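Protein DJ-1 homolog D (Arabidopsis thaliana, PDB 4OGG) is a plant member of the DJ-1/PfpI family, built from two tandem alpha/beta domains of the glutaminase-I-like type in one chain. Local coordinates at residues N1-D11 / G29-K39; R197-Y205 / Y286-V297. All coordinates share one frame; numbering follows the deposited sequence.

Contact 1 of 2, residues N1-D11 / G29-K39; sequences NSRTVLILCGD and GITVHTVCPGK
Val-5 and Ile-7 pack against Ile-30, Val-32 and Thr-34 on the tight face of two parallel strands, 3-8 and 30-35. Val-5 CG2 meets Ile-30 CG2 at 3.6 Å, and Ile-7 CD1 lies 3.5 Å from Val-32 CG1; Ile-7 CG1 stands anti to its carbonyl carbon (chi1 -63°), which carries CD1 across. Helix 15-27, which connects the strands in a beta-alpha-beta crossover, covers this face with Phe-22, Leu-25 and Gln-26. Backbone bonds alternate between the strands, from Thr-31 N to Arg-3 O through to Cys-9 N and Val-35 O. The opposite face is looser at its start, where Thr-4 and Thr-31 lie side by side, partly exposed, their CG2 methyls 4.1 Å apart, and His-33 turns ND1 to Tyr-80; farther along, Leu-6 CD1 lies against Val-35 CG2 at 3.8 Å, and this end is buried. Beyond the strands, the extended Lys-39 sets NZ on the syn lone pair of Asp-11 OD1 at 2.8 Å. NZ also donates to Ser-44 O, and a water links it to Asp-11 OD2. Partners on both oxygens should hold the carboxylate's rotation, and the ammonium probably stabilises its charge; the salt bridge joins the loops after both strands, while OD2 also bonds Gln-249 N of the second subunit.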
loop_
_atom_site.group_PDB
_atom_site.type_symbol
_atom_site.label_atom_id
_atom_site.label_comp_id
_atom_site.label_asym_id
_atom_site.label_seq_id
_atom_site.Cartn_x
_atom_site.Cartn_y
_atom_site.Cartn_z
ATOM N N ASN C 1 24.817 19.249 24.324
ATOM C CA ASN C 1 25.398 20.141 25.368
ATOM C C ASN C 1 26.760 20.691 24.950
ATOM O O ASN C 1 26.866 21.841 24.519
ATOM C CB ASN C 1 25.532 19.384 26.693
ATOM C CG ASN C 1 26.216 20.208 27.771
ATOM O OD1 ASN C 1 25.787 21.319 28.087
ATOM N ND2 ASN C 1 27.283 19.663 28.346
ATOM N N SER C 2 27.798 19.870 25.071
ATOM C CA SER C 2 29.145 20.298 24.712
ATOM C C SER C 2 29.534 19.904 23.288
ATOM O O SER C 2 30.651 20.173 22.850
ATOM C CB SER C 2 30.164 19.723 25.701
ATOM O OG SER C 2 30.122 18.309 25.712
ATOM N N ARG C 3 28.614 19.266 22.569
ATOM C CA ARG C 3 28.875 18.860 21.190
ATOM C C ARG C 3 27.640 19.113 20.329
ATOM O O ARG C 3 26.510 19.010 20.803
ATOM C CB ARG C 3 29.248 17.372 21.122
ATOM C CG ARG C 3 30.612 17.024 21.727
ATOM C CD ARG C 3 31.760 17.615 20.907
ATOM N NE ARG C 3 33.074 17.259 21.447
ATOM C CZ ARG C 3 33.623 17.811 22.526
ATOM N NH1 ARG C 3 32.979 18.759 23.197
ATOM N NH2 ARG C 3 34.820 17.411 22.936
ATOM N N THR C 4 27.866 19.455 19.067
ATOM C CA THR C 4 26.772 19.715 18.141
ATOM C C THR C 4 27.054 19.003 16.824
ATOM O O THR C 4 28.110 19.185 16.221
ATOM C CB THR C 4 26.607 21.226 17.900
ATOM O OG1 THR C 4 26.408 21.880 19.159
ATOM C CG2 THR C 4 25.405 21.502 17.011
ATOM N N VAL C 5 26.099 18.189 16.384
ATOM C CA VAL C 5 26.241 17.423 15.155
ATOM C C VAL C 5 25.185 17.801 14.123
ATOM O O VAL C 5 24.051 18.133 14.471
ATOM C CB VAL C 5 26.132 15.909 15.455
ATOM C CG1 VAL C 5 26.011 15.113 14.165
ATOM C CG2 VAL C 5 27.351 15.454 16.248
ATOM N N LEU C 6 25.568 17.745 12.853
ATOM C CA LEU C 6 24.662 18.061 11.758
ATOM C C LEU C 6 24.345 16.776 10.988
ATOM O O LEU C 6 25.238 15.976 10.721
ATOM C CB LEU C 6 25.315 19.069 10.809
ATOM C CG LEU C 6 24.485 19.552 9.618
ATOM C CD1 LEU C 6 23.300 20.366 10.128
ATOM C CD2 LEU C 6 25.351 20.398 8.692
ATOM N N ILE C 7 23.072 16.571 10.659
ATOM C CA ILE C 7 22.677 15.397 9.887
ATOM C C ILE C 7 22.200 15.894 8.524
ATOM O O ILE C 7 21.312 16.750 8.431
ATOM C CB ILE C 7 21.539 14.593 10.572
ATOM C CG1 ILE C 7 22.022 14.044 11.921
ATOM C CG2 ILE C 7 21.108 13.432 9.671
ATOM C CD1 ILE C 7 21.000 13.156 12.635
ATOM N N LEU C 8 22.819 15.369 7.473
ATOM C CA LEU C 8 22.489 15.740 6.100
ATOM C C LEU C 8 21.319 14.890 5.615
ATOM O O LEU C 8 21.497 13.738 5.216
ATOM C CB LEU C 8 23.713 15.530 5.210
ATOM C CG LEU C 8 23.578 15.759 3.704
ATOM C CD1 LEU C 8 23.079 17.170 3.428
ATOM C CD2 LEU C 8 24.930 15.532 3.050
ATOM N N CYS C 9 20.125 15.473 5.643
ATOM C CA CYS C 9 18.903 14.777 5.244
ATOM C C CYS C 9 18.448 15.057 3.818
ATOM O O CYS C 9 18.901 16.004 3.173
ATOM C CB CYS C 9 17.763 15.140 6.202
ATOM S SG CYS C 9 18.120 14.830 7.942
ATOM N N GLY C 10 17.531 14.218 3.345
ATOM C CA GLY C 10 16.985 14.367 2.009
ATOM C C GLY C 10 15.715 13.547 1.888
ATOM O O GLY C 10 15.430 12.702 2.743
ATOM N N ASP C 11 14.940 13.789 0.837
ATOM C CA ASP C 11 13.710 13.036 0.644
ATOM C C ASP C 11 14.034 11.581 0.331
ATOM O O ASP C 11 14.897 11.283 -0.494
ATOM C CB ASP C 11 12.871 13.649 -0.481
ATOM C CG ASP C 11 12.333 15.022 -0.124
ATOM O OD1 ASP C 11 12.539 15.466 1.025
ATOM O OD2 ASP C 11 11.700 15.657 -0.990
ATOM N N GLY C 29 23.574 13.349 24.994
ATOM C CA GLY C 29 23.962 14.708 25.320
ATOM C C GLY C 29 24.504 15.541 24.177
ATOM O O GLY C 29 25.144 16.565 24.404
ATOM N N ILE C 30 24.253 15.112 22.947
ATOM C CA ILE C 30 24.733 15.845 21.782
ATOM C C ILE C 30 23.590 16.628 21.154
ATOM O O ILE C 30 22.489 16.105 21.005
ATOM C CB ILE C 30 25.298 14.880 20.709
ATOM C CG1 ILE C 30 26.469 14.082 21.285
ATOM C CG2 ILE C 30 25.746 15.663 19.481
ATOM C CD1 ILE C 30 26.962 12.970 20.376
ATOM N N THR C 31 23.843 17.886 20.804
ATOM C CA THR C 31 22.820 18.701 20.158
ATOM C C THR C 31 22.876 18.321 18.687
ATOM O O THR C 31 23.944 18.350 18.081
ATOM C CB THR C 31 23.116 20.204 20.307
ATOM O OG1 THR C 31 23.009 20.572 21.686
ATOM C CG2 THR C 31 22.130 21.030 19.484
ATOM N N VAL C 32 21.732 17.957 18.119
ATOM C CA VAL C 32 21.684 17.542 16.723
ATOM C C VAL C 32 20.748 18.386 15.866
ATOM O O VAL C 32 19.587 18.601 16.216
ATOM C CB VAL C 32 21.240 16.064 16.594
ATOM C CG1 VAL C 32 21.320 15.620 15.130
ATOM C CG2 VAL C 32 22.112 15.179 17.469
ATOM N N HIS C 33 21.267 18.846 14.734
ATOM C CA HIS C 33 20.496 19.646 13.791
ATOM C C HIS C 33 20.323 18.859 12.499
ATOM O O HIS C 33 21.241 18.170 12.053
ATOM C CB HIS C 33 21.212 20.966 13.499
ATOM C CG HIS C 33 21.160 21.941 14.633
ATOM N ND1 HIS C 33 21.819 23.150 14.605
ATOM C CD2 HIS C 33 20.511 21.892 15.821
ATOM C CE1 HIS C 33 21.579 23.805 15.727
ATOM N NE2 HIS C 33 20.788 23.064 16.482
ATOM N N THR C 34 19.143 18.961 11.901
ATOM C CA THR C 34 18.853 18.248 10.660
ATOM C C THR C 34 18.481 19.242 9.572
ATOM O O THR C 34 17.646 20.115 9.786
ATOM C CB THR C 34 17.690 17.272 10.853
ATOM O OG1 THR C 34 16.558 17.982 11.371
ATOM C CG2 THR C 34 18.080 16.164 11.823
ATOM N N VAL C 35 19.091 19.086 8.403
ATOM C CA VAL C 35 18.849 19.983 7.281
ATOM C C VAL C 35 18.694 19.243 5.955
ATOM O O VAL C 35 19.195 18.133 5.782
ATOM C CB VAL C 35 20.010 20.998 7.132
ATOM C CG1 VAL C 35 20.135 21.841 8.395
ATOM C CG2 VAL C 35 21.321 20.261 6.857
ATOM N N CYS C 36 17.995 19.876 5.019
ATOM C CA CYS C 36 17.794 19.316 3.690
ATOM C C CYS C 36 17.850 20.486 2.724
ATOM O O CYS C 36 17.170 21.491 2.932
ATOM C CB CYS C 36 16.433 18.630 3.583
ATOM S SG CYS C 36 16.057 18.033 1.902
ATOM N N PRO C 37 18.667 20.383 1.663
ATOM C CA PRO C 37 18.741 21.502 0.715
ATOM C C PRO C 37 17.368 21.916 0.200
ATOM O O PRO C 37 16.522 21.072 -0.091
ATOM C CB PRO C 37 19.650 20.965 -0.393
ATOM C CG PRO C 37 19.434 19.466 -0.324
ATOM C CD PRO C 37 19.425 19.221 1.168
ATOM N N GLY C 38 17.144 23.223 0.109
ATOM C CA GLY C 38 15.872 23.720 -0.382
ATOM C C GLY C 38 14.737 23.702 0.624
ATOM O O GLY C 38 13.612 24.078 0.295
ATOM N N LYS C 39 15.015 23.266 1.850
ATOM C CA LYS C 39 13.985 23.213 2.880
ATOM C C LYS C 39 14.417 23.962 4.130
ATOM O O LYS C 39 15.609 24.160 4.363
ATOM C CB LYS C 39 13.648 21.759 3.229
ATOM C CG LYS C 39 13.095 20.978 2.048
ATOM C CD LYS C 39 12.467 19.652 2.453
ATOM C CE LYS C 39 11.847 18.977 1.235
ATOM N NZ LYS C 39 11.051 17.765 1.581
HETATM O O HOH W 1 9.553 17.335 -0.514
#

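Contact 2 of 2, residues R197-Y205 / Y286-V297; sequences RILFLCGDY and YLALNEHVLNIV
Leu-201 supplies most of the apolar contact between strand 197-201 and helix 291-297. Its CD1 touches two helix side chains one turn apart, Val-293 CG1 and Val-297 CG2, each at 4.1 Å from it; CD2 lies farther off, near Ile-296 CD1. Leu-199 adds a lighter touch, CD2 to Ile-296 CG2 at 4.3 Å. Leu-287, from the preceding short helix, sets both delta methyls against a carbonyl, CD1 lying 3.5 Å from Cys-202 O. The polar part is one hydrogen bond: Asp-204 N donates to Tyr-286 OH over 2.7 Å, bent to 153°, and meets the ring at its edge, in plane. Tyr-286 has its CG between backbone N and carbonyl carbon (chi1 83°), and from there the ring spans to Gly-203, whose CA lies 3.3 Å from OH. The same hydroxyl bonds Gln-56 OE1 of the third subunit, while Asp-204 OD1 forms a salt bridge with Lys-232 NZ. Asn-290 N-caps the second helix, its OD1 accepting from Val-293 N. As in the alpha/beta sandwich of the DJ-1/PfpI family, helix 291-302 covers one face of the mainly parallel sheet, directed 146° from the strand, which runs between strands 224-228 and 275-278; Ile-316 of helix 314-320 packs on Leu-287 and Val-297.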
loop_
_atom_site.group_PDB
_atom_site.type_symbol
_atom_site.label_atom_id
_atom_site.label_comp_id
_atom_site.label_asym_id
_atom_site.label_seq_id
_atom_site.Cartn_x
_atom_site.Cartn_y
_atom_site.Cartn_z
ATOM N N ARG C 197 23.030 -5.698 30.902
ATOM C CA ARG C 197 22.237 -6.595 30.068
ATOM C C ARG C 197 20.804 -6.074 30.092
ATOM O O ARG C 197 20.218 -5.901 31.163
ATOM C CB ARG C 197 22.284 -8.022 30.615
ATOM C CG ARG C 197 23.634 -8.699 30.459
ATOM C CD ARG C 197 23.670 -10.029 31.196
ATOM N NE ARG C 197 22.653 -10.963 30.720
ATOM C CZ ARG C 197 22.649 -11.515 29.511
ATOM N NH1 ARG C 197 23.611 -11.229 28.643
ATOM N NH2 ARG C 197 21.686 -12.361 29.172
ATOM N N ILE C 198 20.247 -5.822 28.912
ATOM C CA ILE C 198 18.893 -5.291 28.806
ATOM C C ILE C 198 17.973 -6.225 28.026
ATOM O O ILE C 198 18.359 -6.767 26.990
ATOM C CB ILE C 198 18.906 -3.914 28.100
ATOM C CG1 ILE C 198 20.040 -3.049 28.660
ATOM C CG2 ILE C 198 17.564 -3.221 28.280
ATOM C CD1 ILE C 198 19.938 -2.765 30.139
ATOM N N LEU C 199 16.755 -6.410 28.533
ATOM C CA LEU C 199 15.764 -7.265 27.882
ATOM C C LEU C 199 14.627 -6.432 27.299
ATOM O O LEU C 199 14.075 -5.566 27.972
ATOM C CB LEU C 199 15.177 -8.270 28.880
ATOM C CG LEU C 199 14.046 -9.150 28.335
ATOM C CD1 LEU C 199 14.589 -10.065 27.252
ATOM C CD2 LEU C 199 13.435 -9.968 29.458
ATOM N N PHE C 200 14.284 -6.703 26.043
ATOM C CA PHE C 200 13.204 -5.996 25.359
ATOM C C PHE C 200 12.016 -6.924 25.158
ATOM O O PHE C 200 12.165 -8.001 24.586
ATOM C CB PHE C 200 13.666 -5.505 23.984
ATOM C CG PHE C 200 14.252 -4.127 23.989
ATOM C CD1 PHE C 200 15.379 -3.833 24.750
ATOM C CD2 PHE C 200 13.682 -3.120 23.216
ATOM C CE1 PHE C 200 15.932 -2.552 24.738
ATOM C CE2 PHE C 200 14.225 -1.840 23.195
ATOM C CZ PHE C 200 15.353 -1.554 23.958
ATOM N N LEU C 201 10.844 -6.511 25.632
ATOM C CA LEU C 201 9.634 -7.308 25.461
ATOM C C LEU C 201 8.999 -6.870 24.147
ATOM O O LEU C 201 8.374 -5.811 24.071
ATOM C CB LEU C 201 8.670 -7.068 26.622
ATOM C CG LEU C 201 9.147 -7.596 27.976
ATOM C CD1 LEU C 201 8.222 -7.123 29.083
ATOM C CD2 LEU C 201 9.197 -9.119 27.923
ATOM N N CYS C 202 9.171 -7.690 23.116
ATOM C CA CYS C 202 8.655 -7.387 21.789
ATOM C C CYS C 202 7.421 -8.192 21.405
ATOM O O CYS C 202 7.016 -9.117 22.112
ATOM C CB CYS C 202 9.751 -7.623 20.746
ATOM S SG CYS C 202 11.276 -6.690 21.045
ATOM N N GLY C 203 6.836 -7.826 20.268
ATOM C CA GLY C 203 5.657 -8.509 19.772
ATOM C C GLY C 203 5.280 -7.984 18.402
ATOM O O GLY C 203 5.801 -6.960 17.961
ATOM N N ASP C 204 4.372 -8.673 17.720
ATOM C CA ASP C 204 3.959 -8.231 16.400
ATOM C C ASP C 204 3.330 -6.847 16.430
ATOM O O ASP C 204 2.514 -6.529 17.300
ATOM C CB ASP C 204 2.973 -9.220 15.774
ATOM C CG ASP C 204 3.615 -10.548 15.433
ATOM O OD1 ASP C 204 4.861 -10.633 15.469
ATOM O OD2 ASP C 204 2.872 -11.503 15.118
ATOM N N TYR C 205 3.736 -6.030 15.466
ATOM C CA TYR C 205 3.234 -4.680 15.298
ATOM C C TYR C 205 3.600 -3.670 16.375
ATOM O O TYR C 205 2.858 -2.725 16.628
ATOM C CB TYR C 205 1.723 -4.724 15.074
ATOM C CG TYR C 205 1.374 -5.589 13.885
ATOM C CD1 TYR C 205 1.750 -5.218 12.592
ATOM C CD2 TYR C 205 0.727 -6.810 14.056
ATOM C CE1 TYR C 205 1.494 -6.044 11.504
ATOM C CE2 TYR C 205 0.466 -7.640 12.976
ATOM C CZ TYR C 205 0.852 -7.254 11.705
ATOM O OH TYR C 205 0.592 -8.081 10.638
ATOM N N TYR C 286 -1.677 -7.063 23.395
ATOM C CA TYR C 286 -1.846 -8.512 23.446
ATOM C C TYR C 286 -0.812 -9.174 24.359
ATOM O O TYR C 286 -1.073 -10.225 24.951
ATOM C CB TYR C 286 -1.851 -9.112 22.027
ATOM C CG TYR C 286 -0.520 -9.386 21.367
ATOM C CD1 TYR C 286 0.193 -10.552 21.654
ATOM C CD2 TYR C 286 -0.020 -8.533 20.377
ATOM C CE1 TYR C 286 1.365 -10.870 20.965
ATOM C CE2 TYR C 286 1.154 -8.841 19.679
ATOM C CZ TYR C 286 1.838 -10.014 19.979
ATOM O OH TYR C 286 2.979 -10.351 19.281
ATOM N N LEU C 287 0.350 -8.545 24.505
ATOM C CA LEU C 287 1.381 -9.082 25.388
ATOM C C LEU C 287 0.890 -8.970 26.826
ATOM O O LEU C 287 1.261 -9.769 27.689
ATOM C CB LEU C 287 2.684 -8.297 25.236
ATOM C CG LEU C 287 3.417 -8.417 23.900
ATOM C CD1 LEU C 287 4.563 -7.422 23.873
ATOM C CD2 LEU C 287 3.925 -9.843 23.702
ATOM N N ALA C 288 0.052 -7.967 27.076
ATOM C CA ALA C 288 -0.505 -7.730 28.401
ATOM C C ALA C 288 -1.418 -8.873 28.849
ATOM O O ALA C 288 -1.777 -8.961 30.023
ATOM C CB ALA C 288 -1.271 -6.414 28.410
ATOM N N LEU C 289 -1.792 -9.741 27.912
ATOM C CA LEU C 289 -2.659 -10.875 28.220
ATOM C C LEU C 289 -1.836 -12.112 28.571
ATOM O O LEU C 289 -2.355 -13.073 29.140
ATOM C CB LEU C 289 -3.566 -11.198 27.028
ATOM C CG LEU C 289 -4.490 -10.082 26.534
ATOM C CD1 LEU C 289 -5.331 -10.588 25.367
ATOM C CD2 LEU C 289 -5.384 -9.609 27.670
ATOM N N ASN C 290 -0.552 -12.078 28.226
ATOM C CA ASN C 290 0.352 -13.194 28.489
ATOM C C ASN C 290 0.852 -13.190 29.936
ATOM O O ASN C 290 1.634 -12.327 30.329
ATOM C CB ASN C 290 1.540 -13.127 27.524
ATOM C CG ASN C 290 2.442 -14.337 27.627
ATOM O OD1 ASN C 290 2.986 -14.632 28.691
ATOM N ND2 ASN C 290 2.608 -15.047 26.516
ATOM N N GLU C 291 0.398 -14.164 30.720
ATOM C CA GLU C 291 0.790 -14.270 32.125
ATOM C C GLU C 291 2.301 -14.342 32.328
ATOM O O GLU C 291 2.827 -13.806 33.303
ATOM C CB GLU C 291 0.133 -15.497 32.767
ATOM C CG GLU C 291 -1.378 -15.398 32.892
ATOM C CD GLU C 291 -1.815 -14.181 33.686
ATOM O OE1 GLU C 291 -1.331 -14.008 34.824
ATOM O OE2 GLU C 291 -2.642 -13.398 33.172
ATOM N N HIS C 292 2.998 -15.006 31.413
ATOM C CA HIS C 292 4.446 -15.127 31.520
ATOM C C HIS C 292 5.104 -13.760 31.390
ATOM O O HIS C 292 6.102 -13.473 32.050
ATOM C CB HIS C 292 4.975 -16.077 30.443
ATOM C CG HIS C 292 4.450 -17.474 30.563
ATOM N ND1 HIS C 292 4.754 -18.465 29.655
ATOM C CD2 HIS C 292 3.639 -18.046 31.486
ATOM C CE1 HIS C 292 4.152 -19.587 30.011
ATOM N NE2 HIS C 292 3.469 -19.360 31.118
ATOM N N VAL C 293 4.533 -12.911 30.540
ATOM C CA VAL C 293 5.060 -11.568 30.339
ATOM C C VAL C 293 4.839 -10.737 31.597
ATOM O O VAL C 293 5.723 -9.996 32.028
ATOM C CB VAL C 293 4.366 -10.866 29.149
ATOM C CG1 VAL C 293 4.758 -9.395 29.105
ATOM C CG2 VAL C 293 4.751 -11.552 27.849
ATOM N N LEU C 294 3.653 -10.864 32.183
ATOM C CA LEU C 294 3.326 -10.121 33.390
ATOM C C LEU C 294 4.259 -10.513 34.533
ATOM O O LEU C 294 4.660 -9.672 35.336
ATOM C CB LEU C 294 1.871 -10.378 33.788
ATOM C CG LEU C 294 0.814 -9.999 32.744
ATOM C CD1 LEU C 294 -0.571 -10.296 33.290
ATOM C CD2 LEU C 294 0.942 -8.528 32.392
ATOM N N ASN C 295 4.605 -11.796 34.593
ATOM C CA ASN C 295 5.493 -12.308 35.635
ATOM C C ASN C 295 6.869 -11.651 35.552
ATOM O O ASN C 295 7.469 -11.314 36.574
ATOM C CB ASN C 295 5.639 -13.828 35.505
ATOM C CG ASN C 295 4.398 -14.578 35.957
ATOM O OD1 ASN C 295 4.257 -15.775 35.701
ATOM N ND2 ASN C 295 3.498 -13.882 36.641
ATOM N N ILE C 296 7.362 -11.469 34.331
ATOM C CA ILE C 296 8.665 -10.846 34.111
ATOM C C ILE C 296 8.644 -9.399 34.593
ATOM O O ILE C 296 9.594 -8.928 35.217
ATOM C CB ILE C 296 9.048 -10.883 32.617
ATOM C CG1 ILE C 296 9.216 -12.336 32.166
ATOM C CG2 ILE C 296 10.331 -10.096 32.383
ATOM C CD1 ILE C 296 9.398 -12.502 30.677
ATOM N N VAL C 297 7.554 -8.698 34.307
ATOM C CA VAL C 297 7.414 -7.310 34.723
ATOM C C VAL C 297 7.373 -7.189 36.246
ATOM O O VAL C 297 8.016 -6.314 36.827
ATOM C CB VAL C 297 6.133 -6.685 34.140
ATOM C CG1 VAL C 297 5.935 -5.284 34.699
ATOM C CG2 VAL C 297 6.227 -6.639 32.622
#

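Contact 1 closes before contact 2 opens along the chain, and each belongs to a different one of the two DJ-1/PfpI domains. Their centres are 35 Å apart, on opposite sides of the chain's centre, and their nearest atoms stay about 17 Å from each other. The two are nonetheless related: strands 3-8 and 197-201 hold equivalent places in two six-stranded sheets with the same strand order, 2-1-3-4-6-5. Contact 1 pairs its strand with the outermost neighbour, 30-35, whereas contact 2 packs the corresponding strand against helix 291-302. Each also meets another copy of the protein, consistent with tandem domains that both take part in assembly.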